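Local coordinates for outer membrane protein Omp121 (PDB 5FQ8), which probably takes up nutrients across the Bacteroides outer membrane, as a calcium-containing beta-barrel receptor of the TonB-dependent family, at residues G749-Y754 / G962-Y967; F764-A769 / G793-M798; L899-Y904 / W941-N946. One frame throughout, in Å; residues are numbered along the deposited sequence.

How the interactions relate
Of the three contacts, interaction 1 opens first, at 749-754, and closes last, at 962-967; the loop so formed encloses the other two. Within it, interaction 2 closes a short loop between 764-769 and 793-798, and interaction 3 follows in series, joining the start of strand 899-915 to the loop after strand 928-941. Nothing crosses. Interactions 1 and 2 share a small four-stranded antiparallel sheet in which strands 752-756 and 763-766 are neighbours; the centres of the two interactions lie about 10 Å apart. Leu-899, at the head of strand 899-915, packs on Thr-751, Phe-764, Ala-766 and Cys-795, tying that sheet to interaction 3.

Interaction 1: residues G749-Y754 / G962-Y967; sequences GGTSMY and GNYGEY
The ring of Tyr-964 turns its edge to 751-753, at the start of strand 752-756: the carbonyl oxygen of Thr-751 lies in the ring plane beside the hydroxyl, and Ser-752 CA and Met-753 CB follow along the same rim, near the plane. A second aromatic ring, that of Tyr-745, meets it edge-to-face. Tyr-964 carries CG anti to its backbone N (chi1 169°), which sends the phenol away from its own 3-10 turn and across to 749-754. There its OH donates to Thr-751 O at 2.8 Å, arriving well above the carbonyl plane. A tyrosine suits the place because its rim is apolar enough to lie against a strand while its tip can satisfy a buried main-chain carbonyl.

Met-753 reaches back from the strand to 963-964. Its side chain leaves nearly extended and then bends at the sulfur (chi3 -97°). Its CB touches Tyr-964 CD2 at 3.8 Å, and its SD lies 3.9 Å from Tyr-964 CA. Its CE ends by the carbonyl oxygen of Asn-963. A flexible, unbranched thioether can follow such a curved surface. Thr-751 brings CB to 3.9 Å from Tyr-964 OH. Ser-752 points to the other side, where its OG donates to Gly-750 O at 2.8 Å, two residues back in its own segment.

The buried contact packs a small sheet, inserted in the chain between barrel strands 716-731 and 802-812, against the 3-10 segment that leads into strand 965-966, between barrel strands 928-941 and 973-983. Strand 752-756 is flanked in its antiparallel sheet by 741-746 and 763-766, whose Phe-764 also packs on Met-753, while Tyr-964 pairs through its backbone with Tyr-830 next to strand 965-966, which runs parallel to strand 828-831.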
ATOM      1  N   GLY B 749      -4.653 -29.560 -10.244  1.00 24.99           N
ATOM      2  CA  GLY B 749      -4.580 -30.480 -11.363  1.00 27.46           C
ATOM      3  C   GLY B 749      -3.185 -30.918 -11.741  1.00 28.56           C
ATOM      4  O   GLY B 749      -2.959 -31.324 -12.880  1.00 37.31           O
ATOM      5  N   GLY B 750      -2.235 -30.827 -10.815  1.00 28.02           N
ATOM      6  CA  GLY B 750      -0.857 -31.208 -11.049  1.00 24.86           C
ATOM      7  C   GLY B 750      -0.347 -32.058  -9.909  1.00 24.91           C
ATOM      8  O   GLY B 750      -1.132 -32.525  -9.081  1.00 25.08           O
ATOM      9  N   THR B 751       0.962 -32.261  -9.849  1.00 24.81           N
ATOM     10  CA  THR B 751       1.534 -33.140  -8.843  1.00 24.92           C
ATOM     11  C   THR B 751       1.318 -32.576  -7.446  1.00 24.73           C
ATOM     12  O   THR B 751       1.542 -31.392  -7.202  1.00 24.40           O
ATOM     13  CB  THR B 751       3.023 -33.325  -9.115  1.00 24.85           C
ATOM     14  OG1 THR B 751       3.234 -33.816 -10.446  1.00 25.05           O
ATOM     15  CG2 THR B 751       3.590 -34.276  -8.116  1.00 30.20           C
ATOM     16  N   SER B 752       0.889 -33.423  -6.520  1.00 24.97           N
ATOM     17  CA  SER B 752       0.527 -32.949  -5.193  1.00 24.86           C
ATOM     18  C   SER B 752       0.996 -33.920  -4.128  1.00 25.07           C
ATOM     19  O   SER B 752       0.922 -35.135  -4.306  1.00 25.43           O
ATOM     20  CB  SER B 752      -0.977 -32.758  -5.064  1.00 51.13           C
ATOM     21  OG  SER B 752      -1.536 -32.394  -6.302  1.00 37.16           O
ATOM     22  N   MET B 753       1.428 -33.370  -3.005  1.00 24.89           N
ATOM     23  CA  MET B 753       2.007 -34.130  -1.909  1.00 28.03           C
ATOM     24  C   MET B 753       1.040 -34.124  -0.734  1.00 25.23           C
ATOM     25  O   MET B 753       0.573 -33.066  -0.312  1.00 25.01           O
ATOM     26  CB  MET B 753       3.372 -33.546  -1.521  1.00 27.79           C
ATOM     27  CG  MET B 753       4.051 -34.186  -0.327  1.00 29.90           C
ATOM     28  SD  MET B 753       5.397 -33.213   0.334  1.00 24.69           S
ATOM     29  CE  MET B 753       6.758 -33.941  -0.415  1.00 24.79           C
ATOM     30  N   TYR B 754       0.746 -35.293  -0.212  1.00 25.63           N
ATOM     31  CA  TYR B 754      -0.365 -35.461   0.710  1.00 27.45           C
ATOM     32  C   TYR B 754       0.122 -35.967   2.052  1.00 26.08           C
ATOM     33  O   TYR B 754       1.305 -36.188   2.262  1.00 26.03           O
ATOM     34  CB  TYR B 754      -1.405 -36.421   0.125  1.00 26.28           C
ATOM     35  CG  TYR B 754      -2.119 -35.843  -1.064  1.00 26.13           C
ATOM     36  CD1 TYR B 754      -3.182 -34.965  -0.895  1.00 26.04           C
ATOM     37  CD2 TYR B 754      -1.711 -36.139  -2.357  1.00 26.11           C
ATOM     38  CE1 TYR B 754      -3.821 -34.412  -1.968  1.00 25.93           C
ATOM     39  CE2 TYR B 754      -2.356 -35.593  -3.439  1.00 26.01           C
ATOM     40  CZ  TYR B 754      -3.408 -34.727  -3.235  1.00 51.45           C
ATOM     41  OH  TYR B 754      -4.065 -34.171  -4.304  1.00 39.84           O
ATOM     42  N   GLY B 962       8.495 -27.605   2.281  1.00 23.49           N
ATOM     43  CA  GLY B 962       9.611 -27.536   1.364  1.00 23.41           C
ATOM     44  C   GLY B 962       9.935 -28.867   0.717  1.00 25.75           C
ATOM     45  O   GLY B 962      10.510 -28.911  -0.377  1.00 32.99           O
ATOM     46  N   ASN B 963       9.559 -29.964   1.365  1.00 23.89           N
ATOM     47  CA  ASN B 963       9.885 -31.274   0.839  1.00 24.15           C
ATOM     48  C   ASN B 963       9.175 -31.573  -0.466  1.00 24.14           C
ATOM     49  O   ASN B 963       9.530 -32.549  -1.125  1.00 24.35           O
ATOM     50  CB  ASN B 963       9.555 -32.345   1.872  1.00 36.47           C
ATOM     51  CG  ASN B 963      10.621 -32.464   2.940  1.00 35.39           C
ATOM     52  OD1 ASN B 963      11.805 -32.405   2.650  1.00 30.07           O
ATOM     53  ND2 ASN B 963      10.205 -32.622   4.184  1.00 44.99           N
ATOM     54  N   TYR B 964       8.210 -30.752  -0.865  1.00 23.94           N
ATOM     55  CA  TYR B 964       7.475 -31.013  -2.089  1.00 23.96           C
ATOM     56  C   TYR B 964       8.390 -30.996  -3.297  1.00 23.92           C
ATOM     57  O   TYR B 964       8.184 -31.757  -4.251  1.00 24.09           O
ATOM     58  CB  TYR B 964       6.362 -29.984  -2.249  1.00 23.75           C
ATOM     59  CG  TYR B 964       5.702 -29.989  -3.594  1.00 23.75           C
ATOM     60  CD1 TYR B 964       6.235 -29.267  -4.648  1.00 23.58           C
ATOM     61  CD2 TYR B 964       4.550 -30.709  -3.807  1.00 23.97           C
ATOM     62  CE1 TYR B 964       5.654 -29.272  -5.867  1.00 23.61           C
ATOM     63  CE2 TYR B 964       3.952 -30.716  -5.028  1.00 24.01           C
ATOM     64  CZ  TYR B 964       4.508 -29.993  -6.056  1.00 23.83           C
ATOM     65  OH  TYR B 964       3.929 -29.991  -7.291  1.00 23.90           O
ATOM     66  N   GLY B 965       9.372 -30.120  -3.304  1.00 23.72           N
ATOM     67  CA  GLY B 965      10.245 -30.057  -4.445  1.00 23.71           C
ATOM     68  C   GLY B 965      10.829 -28.682  -4.622  1.00 23.45           C
ATOM     69  O   GLY B 965      10.776 -27.846  -3.734  1.00 23.29           O
ATOM     70  N   GLU B 966      11.410 -28.499  -5.794  1.00 23.45           N
ATOM     71  CA  GLU B 966      12.106 -27.286  -6.176  1.00 23.27           C
ATOM     72  C   GLU B 966      11.399 -26.707  -7.384  1.00 23.18           C
ATOM     73  O   GLU B 966      11.053 -27.443  -8.305  1.00 25.66           O
ATOM     74  CB  GLU B 966      13.561 -27.580  -6.514  1.00 39.93           C
ATOM     75  CG  GLU B 966      14.074 -26.844  -7.736  1.00 43.70           C
ATOM     76  CD  GLU B 966      13.969 -27.676  -8.980  1.00 37.34           C
ATOM     77  OE1 GLU B 966      13.756 -28.879  -8.838  1.00 28.62           O
ATOM     78  OE2 GLU B 966      14.083 -27.142 -10.091  1.00 36.95           O
ATOM     79  N   TYR B 967      11.185 -25.398  -7.391  1.00 22.97           N
ATOM     80  CA  TYR B 967      10.390 -24.773  -8.435  1.00 23.33           C
ATOM     81  C   TYR B 967      11.267 -23.824  -9.243  1.00 22.88           C
ATOM     82  O   TYR B 967      11.051 -22.619  -9.267  1.00 22.74           O
ATOM     83  CB  TYR B 967       9.166 -24.073  -7.849  1.00 22.77           C
ATOM     84  CG  TYR B 967       8.039 -24.094  -8.835  1.00 38.04           C
ATOM     85  CD1 TYR B 967       7.343 -25.259  -9.082  1.00 23.00           C
ATOM     86  CD2 TYR B 967       7.717 -22.971  -9.575  1.00 31.52           C
ATOM     87  CE1 TYR B 967       6.334 -25.296 -10.003  1.00 23.09           C
ATOM     88  CE2 TYR B 967       6.712 -23.005 -10.499  1.00 27.52           C
ATOM     89  CZ  TYR B 967       6.028 -24.176 -10.706  1.00 23.00           C
ATOM     90  OH  TYR B 967       5.024 -24.236 -11.619  1.00 27.08           O
TER

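Interaction 2: residues F764-A769 / G793-M798; sequences FKAQVA and GICGDM
Four main-chain hydrogen bonds hold 764-769 to 793-798, placing strand 793-794 at the edge, within this chain, of a small four-stranded antiparallel sheet. Ala-766 and Gly-793 form a hydrogen-bonded pair, Ala-766 N to Gly-793 O at 3.0 Å and Gly-793 N to Ala-766 O at 2.9 Å. Beyond the non-hydrogen-bonded pair of Lys-765 and Ile-794 the regular register slips: Phe-764 O accepts from Cys-795 N at 2.8 Å, but Phe-764 N donates to Gly-796 O, also at 2.8 Å and nearly along the C=O axis, so one residue faces two, in the manner of a beta bulge. Gly-796 suits the slip, since at its backbone angles a CB would strike the preceding carbonyl oxygen.

Lys-765 and Ile-794 share one face, where the extended lysine leads away from the pair and makes a cation-pi contact with Tyr-754. Ala-766 projects to the opposite face; it and Cys-795 are small enough to let Leu-899 of strand 899-915 pack over them. Phe-764, also against Leu-899, lies edge-on to the second segment, its CD2 3.9 Å from Gly-796 O. Ala-766 CB meets Cys-795 SG at 4.1 Å.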
ATOM      1  N   PHE B 764       3.218 -38.648  -2.623  1.00 26.36           N
ATOM      2  CA  PHE B 764       3.005 -37.941  -3.881  1.00 26.11           C
ATOM      3  C   PHE B 764       1.997 -38.677  -4.742  1.00 35.74           C
ATOM      4  O   PHE B 764       2.023 -39.905  -4.821  1.00 26.88           O
ATOM      5  CB  PHE B 764       4.288 -37.814  -4.685  1.00 25.96           C
ATOM      6  CG  PHE B 764       5.159 -36.692  -4.272  1.00 25.55           C
ATOM      7  CD1 PHE B 764       5.022 -35.454  -4.847  1.00 25.18           C
ATOM      8  CD2 PHE B 764       6.138 -36.887  -3.332  1.00 25.58           C
ATOM      9  CE1 PHE B 764       5.832 -34.429  -4.492  1.00 24.85           C
ATOM     10  CE2 PHE B 764       6.960 -35.881  -2.980  1.00 25.24           C
ATOM     11  CZ  PHE B 764       6.808 -34.635  -3.560  1.00 24.87           C
ATOM     12  N   LYS B 765       1.122 -37.913  -5.393  1.00 32.02           N
ATOM     13  CA  LYS B 765       0.273 -38.392  -6.472  1.00 26.55           C
ATOM     14  C   LYS B 765       0.558 -37.570  -7.717  1.00 26.28           C
ATOM     15  O   LYS B 765       0.801 -36.373  -7.634  1.00 25.87           O
ATOM     16  CB  LYS B 765      -1.195 -38.293  -6.105  1.00 26.71           C
ATOM     17  CG  LYS B 765      -1.642 -39.219  -5.015  1.00 27.09           C
ATOM     18  CD  LYS B 765      -3.114 -39.095  -4.796  1.00 28.72           C
ATOM     19  CE  LYS B 765      -3.612 -40.059  -3.754  1.00 32.03           C
ATOM     20  NZ  LYS B 765      -5.085 -39.952  -3.590  1.00 33.87           N
ATOM     21  N   ALA B 766       0.544 -38.217  -8.871  1.00 26.55           N
ATOM     22  CA  ALA B 766       0.847 -37.530 -10.117  1.00 26.36           C
ATOM     23  C   ALA B 766       0.230 -38.302 -11.268  1.00 26.77           C
ATOM     24  O   ALA B 766      -0.092 -39.480 -11.138  1.00 27.21           O
ATOM     25  CB  ALA B 766       2.354 -37.372 -10.299  1.00 26.16           C
ATOM     26  N   GLN B 767       0.060 -37.628 -12.400  1.00 26.67           N
ATOM     27  CA  GLN B 767      -0.638 -38.251 -13.519  1.00 38.46           C
ATOM     28  C   GLN B 767       0.268 -39.265 -14.211  1.00 27.39           C
ATOM     29  O   GLN B 767       1.378 -38.940 -14.632  1.00 27.20           O
ATOM     30  CB  GLN B 767      -1.162 -37.214 -14.516  1.00 26.93           C
ATOM     31  CG  GLN B 767      -0.151 -36.358 -15.222  1.00 26.62           C
ATOM     32  CD  GLN B 767      -0.576 -35.977 -16.620  1.00 26.76           C
ATOM     33  OE1 GLN B 767      -1.697 -36.221 -17.016  1.00 27.04           O
ATOM     34  NE2 GLN B 767       0.327 -35.387 -17.377  1.00 26.59           N
ATOM     35  N   VAL B 768      -0.214 -40.498 -14.299  1.00 36.85           N
ATOM     36  CA  VAL B 768       0.435 -41.579 -15.013  1.00 28.31           C
ATOM     37  C   VAL B 768      -0.442 -41.932 -16.199  1.00 28.71           C
ATOM     38  O   VAL B 768      -1.607 -41.549 -16.263  1.00 28.74           O
ATOM     39  CB  VAL B 768       0.663 -42.803 -14.105  1.00 28.65           C
ATOM     40  CG1 VAL B 768      -0.652 -43.432 -13.763  1.00 29.03           C
ATOM     41  CG2 VAL B 768       1.629 -43.813 -14.745  1.00 36.00           C
ATOM     42  N   ALA B 769       0.131 -42.651 -17.156  1.00 29.06           N
ATOM     43  CA  ALA B 769      -0.654 -43.015 -18.319  1.00 29.50           C
ATOM     44  C   ALA B 769      -1.460 -44.276 -18.063  1.00 30.08           C
ATOM     45  O   ALA B 769      -1.169 -45.062 -17.164  1.00 30.23           O
ATOM     46  CB  ALA B 769       0.228 -43.203 -19.540  1.00 29.67           C
ATOM     47  N   GLY B 793      -1.815 -41.519  -9.922  1.00 32.67           N
ATOM     48  CA  GLY B 793      -1.163 -42.626  -9.252  1.00 28.41           C
ATOM     49  C   GLY B 793      -0.262 -42.158  -8.119  1.00 28.05           C
ATOM     50  O   GLY B 793       0.364 -41.111  -8.201  1.00 27.57           O
ATOM     51  N   ILE B 794      -0.236 -42.946  -7.043  1.00 28.33           N
ATOM     52  CA  ILE B 794       0.753 -42.747  -5.995  1.00 28.11           C
ATOM     53  C   ILE B 794       2.132 -42.957  -6.588  1.00 45.11           C
ATOM     54  O   ILE B 794       2.345 -43.886  -7.371  1.00 37.04           O
ATOM     55  CB  ILE B 794       0.489 -43.712  -4.831  1.00 28.53           C
ATOM     56  CG1 ILE B 794      -0.860 -43.418  -4.205  1.00 28.60           C
ATOM     57  CG2 ILE B 794       1.528 -43.552  -3.774  1.00 28.36           C
ATOM     58  CD1 ILE B 794      -1.094 -44.148  -2.932  1.00 28.97           C
ATOM     59  N   CYS B 795       3.074 -42.082  -6.245  1.00 27.60           N
ATOM     60  CA  CYS B 795       4.355 -42.069  -6.939  1.00 27.51           C
ATOM     61  C   CYS B 795       5.546 -41.956  -5.998  1.00 27.37           C
ATOM     62  O   CYS B 795       6.578 -41.412  -6.374  1.00 27.12           O
ATOM     63  CB  CYS B 795       4.396 -40.941  -7.959  1.00 27.11           C
ATOM     64  SG  CYS B 795       3.407 -41.246  -9.382  1.00 27.36           S
ATOM     65  N   GLY B 796       5.441 -42.493  -4.798  1.00 27.58           N
ATOM     66  CA  GLY B 796       6.523 -42.399  -3.845  1.00 27.50           C
ATOM     67  C   GLY B 796       6.251 -41.344  -2.798  1.00 27.13           C
ATOM     68  O   GLY B 796       5.252 -40.623  -2.831  1.00 26.91           O
ATOM     69  N   ASP B 797       7.165 -41.268  -1.846  1.00 29.91           N
ATOM     70  CA  ASP B 797       7.040 -40.379  -0.708  1.00 31.47           C
ATOM     71  C   ASP B 797       8.222 -39.419  -0.678  1.00 29.05           C
ATOM     72  O   ASP B 797       9.081 -39.419  -1.559  1.00 30.20           O
ATOM     73  CB  ASP B 797       6.920 -41.172   0.594  1.00 43.06           C
ATOM     74  CG  ASP B 797       8.050 -42.146   0.799  1.00 55.31           C
ATOM     75  OD1 ASP B 797       8.728 -42.507  -0.182  1.00 59.61           O
ATOM     76  OD2 ASP B 797       8.254 -42.565   1.951  1.00 67.84           O
ATOM     77  N   MET B 798       8.241 -38.571   0.341  1.00 28.46           N
ATOM     78  CA  MET B 798       9.255 -37.541   0.447  1.00 25.87           C
ATOM     79  C   MET B 798      10.517 -38.036   1.121  1.00 26.09           C
ATOM     80  O   MET B 798      11.549 -37.365   1.019  1.00 26.22           O
ATOM     81  CB  MET B 798       8.709 -36.354   1.236  1.00 25.56           C
ATOM     82  CG  MET B 798       8.241 -36.762   2.618  1.00 31.86           C
ATOM     83  SD  MET B 798       8.220 -35.471   3.837  1.00 25.54           S
ATOM     84  CE  MET B 798       7.018 -34.442   3.094  1.00 37.16           C
TER

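Interaction 3: residues L899-Y904 / W941-N946; sequences LVDKSY and WTPSSN
Water does the polar work here, for no direct hydrogen bond joins 899-904 to 941-946. Two waters converge on the hydroxyl of Ser-945: one donates to Asp-901 OD2 at 2.9 Å, the other accepts from Asp-901 N at 2.6 Å. Asp-901 is held for this by an Asx turn. With CG anti to its backbone N (chi1 -164°), its OD1 takes Ser-903 N at 2.9 Å from above the carboxylate plane, and Ser-903 OG at 2.8 Å through its syn lone pair; that hydroxyl in turn accepts from Gly-826 N. An alanine at Asp-901 would probably loosen this turn, since the acceptor for both Ser-903 groups and one of the two water bridges would go.

The other segment forms a type I turn from Pro-943 to Asn-946, braced by Thr-942 OG1 donating to Asn-946 O. The rigid proline lies across Asp-901 at about a right angle and sets its CG 4.1 Å from Ser-903 CB. Val-900 likewise crosses Asn-946, CG1 resting 3.7 Å from the amide CG, while Asn-946 OD1 is taken by Phe-948 N and Ile-949 N. At the barrel end, Tyr-904 CA makes a CA-H...O contact of 3.2 Å with Trp-941 O. Strand 928-941 thus runs out into a type I turn beside the Asx turn of its barrel neighbour, strand 899-915; each turn holds itself, so water and packing join the two segments.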
ATOM      1  N   LEU B 899       8.501 -36.048 -10.990  1.00 25.49           N
ATOM      2  CA  LEU B 899       8.995 -36.450  -9.685  1.00 25.52           C
ATOM      3  C   LEU B 899      10.353 -37.111  -9.867  1.00 25.73           C
ATOM      4  O   LEU B 899      10.485 -38.071 -10.633  1.00 26.09           O
ATOM      5  CB  LEU B 899       8.010 -37.389  -9.011  1.00 25.78           C
ATOM      6  CG  LEU B 899       6.731 -36.686  -8.604  1.00 25.57           C
ATOM      7  CD1 LEU B 899       5.711 -37.680  -8.186  1.00 25.91           C
ATOM      8  CD2 LEU B 899       7.025 -35.748  -7.477  1.00 25.23           C
ATOM      9  N   VAL B 900      11.361 -36.584  -9.177  1.00 29.87           N
ATOM     10  CA  VAL B 900      12.757 -36.943  -9.388  1.00 25.72           C
ATOM     11  C   VAL B 900      13.332 -37.556  -8.120  1.00 25.87           C
ATOM     12  O   VAL B 900      12.980 -37.153  -7.007  1.00 25.69           O
ATOM     13  CB  VAL B 900      13.549 -35.701  -9.821  1.00 25.42           C
ATOM     14  CG1 VAL B 900      15.026 -35.932  -9.704  1.00 25.58           C
ATOM     15  CG2 VAL B 900      13.170 -35.352 -11.228  1.00 25.41           C
ATOM     16  N   ASP B 901      14.218 -38.535  -8.299  1.00 30.28           N
ATOM     17  CA  ASP B 901      14.834 -39.235  -7.179  1.00 31.35           C
ATOM     18  C   ASP B 901      15.658 -38.281  -6.320  1.00 26.19           C
ATOM     19  O   ASP B 901      16.491 -37.528  -6.824  1.00 26.04           O
ATOM     20  CB  ASP B 901      15.707 -40.370  -7.718  1.00 34.18           C
ATOM     21  CG  ASP B 901      16.084 -41.388  -6.661  1.00 33.79           C
ATOM     22  OD1 ASP B 901      16.291 -41.019  -5.491  1.00 34.07           O
ATOM     23  OD2 ASP B 901      16.189 -42.575  -7.017  1.00 27.76           O
ATOM     24  N   LYS B 902      15.439 -38.351  -5.011  1.00 26.18           N
ATOM     25  CA  LYS B 902      16.053 -37.485  -4.017  1.00 25.96           C
ATOM     26  C   LYS B 902      17.471 -37.908  -3.663  1.00 26.23           C
ATOM     27  O   LYS B 902      18.183 -37.146  -3.009  1.00 26.08           O
ATOM     28  CB  LYS B 902      15.185 -37.489  -2.757  1.00 25.91           C
ATOM     29  CG  LYS B 902      14.733 -36.153  -2.230  1.00 25.49           C
ATOM     30  CD  LYS B 902      13.766 -36.346  -1.073  1.00 25.53           C
ATOM     31  CE  LYS B 902      13.814 -35.196  -0.060  1.00 26.63           C
ATOM     32  NZ  LYS B 902      13.819 -33.860  -0.713  1.00 29.96           N
ATOM     33  N   SER B 903      17.898 -39.080  -4.109  1.00 28.82           N
ATOM     34  CA  SER B 903      19.104 -39.709  -3.600  1.00 27.00           C
ATOM     35  C   SER B 903      20.345 -39.007  -4.116  1.00 26.92           C
ATOM     36  O   SER B 903      20.375 -38.521  -5.248  1.00 29.27           O
ATOM     37  CB  SER B 903      19.124 -41.180  -4.006  1.00 27.51           C
ATOM     38  OG  SER B 903      18.038 -41.881  -3.430  1.00 27.65           O
ATOM     39  N   TYR B 904      21.369 -38.943  -3.265  1.00 27.06           N
ATOM     40  CA  TYR B 904      22.658 -38.404  -3.681  1.00 30.77           C
ATOM     41  C   TYR B 904      23.760 -38.857  -2.731  1.00 32.61           C
ATOM     42  O   TYR B 904      23.511 -39.213  -1.578  1.00 28.77           O
ATOM     43  CB  TYR B 904      22.636 -36.866  -3.791  1.00 31.78           C
ATOM     44  CG  TYR B 904      22.389 -36.081  -2.505  1.00 29.37           C
ATOM     45  CD1 TYR B 904      23.412 -35.860  -1.591  1.00 26.90           C
ATOM     46  CD2 TYR B 904      21.142 -35.520  -2.238  1.00 26.02           C
ATOM     47  CE1 TYR B 904      23.192 -35.141  -0.441  1.00 26.33           C
ATOM     48  CE2 TYR B 904      20.918 -34.800  -1.094  1.00 25.83           C
ATOM     49  CZ  TYR B 904      21.947 -34.607  -0.195  1.00 25.98           C
ATOM     50  OH  TYR B 904      21.726 -33.882   0.948  1.00 25.83           O
ATOM     51  N   TRP B 941      26.854 -36.732  -6.570  1.00 27.45           N
ATOM     52  CA  TRP B 941      26.624 -37.899  -7.409  1.00 27.76           C
ATOM     53  C   TRP B 941      25.174 -38.316  -7.255  1.00 27.58           C
ATOM     54  O   TRP B 941      24.724 -38.598  -6.141  1.00 27.54           O
ATOM     55  CB  TRP B 941      27.542 -39.065  -7.025  1.00 53.81           C
ATOM     56  CG  TRP B 941      28.997 -38.884  -7.311  1.00 38.26           C
ATOM     57  CD1 TRP B 941      29.649 -39.171  -8.471  1.00 34.42           C
ATOM     58  CD2 TRP B 941      29.984 -38.399  -6.407  1.00 38.33           C
ATOM     59  NE1 TRP B 941      30.980 -38.882  -8.348  1.00 32.88           N
ATOM     60  CE2 TRP B 941      31.212 -38.408  -7.086  1.00 34.26           C
ATOM     61  CE3 TRP B 941      29.949 -37.953  -5.089  1.00 39.98           C
ATOM     62  CZ2 TRP B 941      32.394 -37.985  -6.489  1.00 40.59           C
ATOM     63  CZ3 TRP B 941      31.126 -37.535  -4.498  1.00 41.29           C
ATOM     64  CH2 TRP B 941      32.328 -37.551  -5.199  1.00 41.25           C
ATOM     65  N   THR B 942      24.456 -38.369  -8.362  1.00 27.50           N
ATOM     66  CA  THR B 942      23.059 -38.759  -8.369  1.00 27.36           C
ATOM     67  C   THR B 942      22.870 -39.992  -9.232  1.00 27.77           C
ATOM     68  O   THR B 942      23.684 -40.264 -10.117  1.00 30.16           O
ATOM     69  CB  THR B 942      22.176 -37.625  -8.897  1.00 26.89           C
ATOM     70  OG1 THR B 942      22.660 -37.196 -10.177  1.00 26.92           O
ATOM     71  CG2 THR B 942      22.200 -36.478  -7.930  1.00 26.50           C
ATOM     72  N   PRO B 943      21.814 -40.765  -8.992  1.00 27.85           N
ATOM     73  CA  PRO B 943      21.510 -41.904  -9.852  1.00 28.47           C
ATOM     74  C   PRO B 943      21.358 -41.513 -11.309  1.00 28.20           C
ATOM     75  O   PRO B 943      21.075 -40.368 -11.647  1.00 42.12           O
ATOM     76  CB  PRO B 943      20.187 -42.417  -9.283  1.00 28.22           C
ATOM     77  CG  PRO B 943      20.266 -42.090  -7.863  1.00 28.04           C
ATOM     78  CD  PRO B 943      20.986 -40.775  -7.779  1.00 27.67           C
ATOM     79  N   SER B 944      21.540 -42.510 -12.172  1.00 33.23           N
ATOM     80  CA  SER B 944      21.423 -42.385 -13.620  1.00 30.11           C
ATOM     81  C   SER B 944      20.248 -41.524 -14.069  1.00 29.42           C
ATOM     82  O   SER B 944      20.352 -40.765 -15.037  1.00 28.20           O
ATOM     83  CB  SER B 944      21.293 -43.779 -14.226  1.00 29.33           C
ATOM     84  OG  SER B 944      20.980 -43.714 -15.599  1.00 29.44           O
ATOM     85  N   SER B 945      19.127 -41.626 -13.358  1.00 30.51           N
ATOM     86  CA  SER B 945      17.879 -41.061 -13.837  1.00 27.85           C
ATOM     87  C   SER B 945      17.756 -39.573 -13.574  1.00 40.80           C
ATOM     88  O   SER B 945      16.867 -38.925 -14.133  1.00 42.58           O
ATOM     89  CB  SER B 945      16.726 -41.771 -13.168  1.00 27.92           C
ATOM     90  OG  SER B 945      16.831 -41.628 -11.773  1.00 27.74           O
ATOM     91  N   ASN B 946      18.589 -39.023 -12.726  1.00 42.94           N
ATOM     92  CA  ASN B 946      18.533 -37.616 -12.377  1.00 26.64           C
ATOM     93  C   ASN B 946      19.788 -36.983 -12.939  1.00 26.67           C
ATOM     94  O   ASN B 946      20.873 -37.136 -12.382  1.00 26.81           O
ATOM     95  CB  ASN B 946      18.429 -37.449 -10.870  1.00 26.44           C
ATOM     96  CG  ASN B 946      18.666 -36.040 -10.418  1.00 26.02           C
ATOM     97  OD1 ASN B 946      18.879 -35.136 -11.209  1.00 25.86           O
ATOM     98  ND2 ASN B 946      18.628 -35.845  -9.120  1.00 30.47           N
TER
HETATM   99  O   HOH W   1      16.667 -43.142  -9.818  1.00 14.87           O
HETATM  100  O   HOH W   2      14.714 -39.593 -10.598  1.00 26.86           O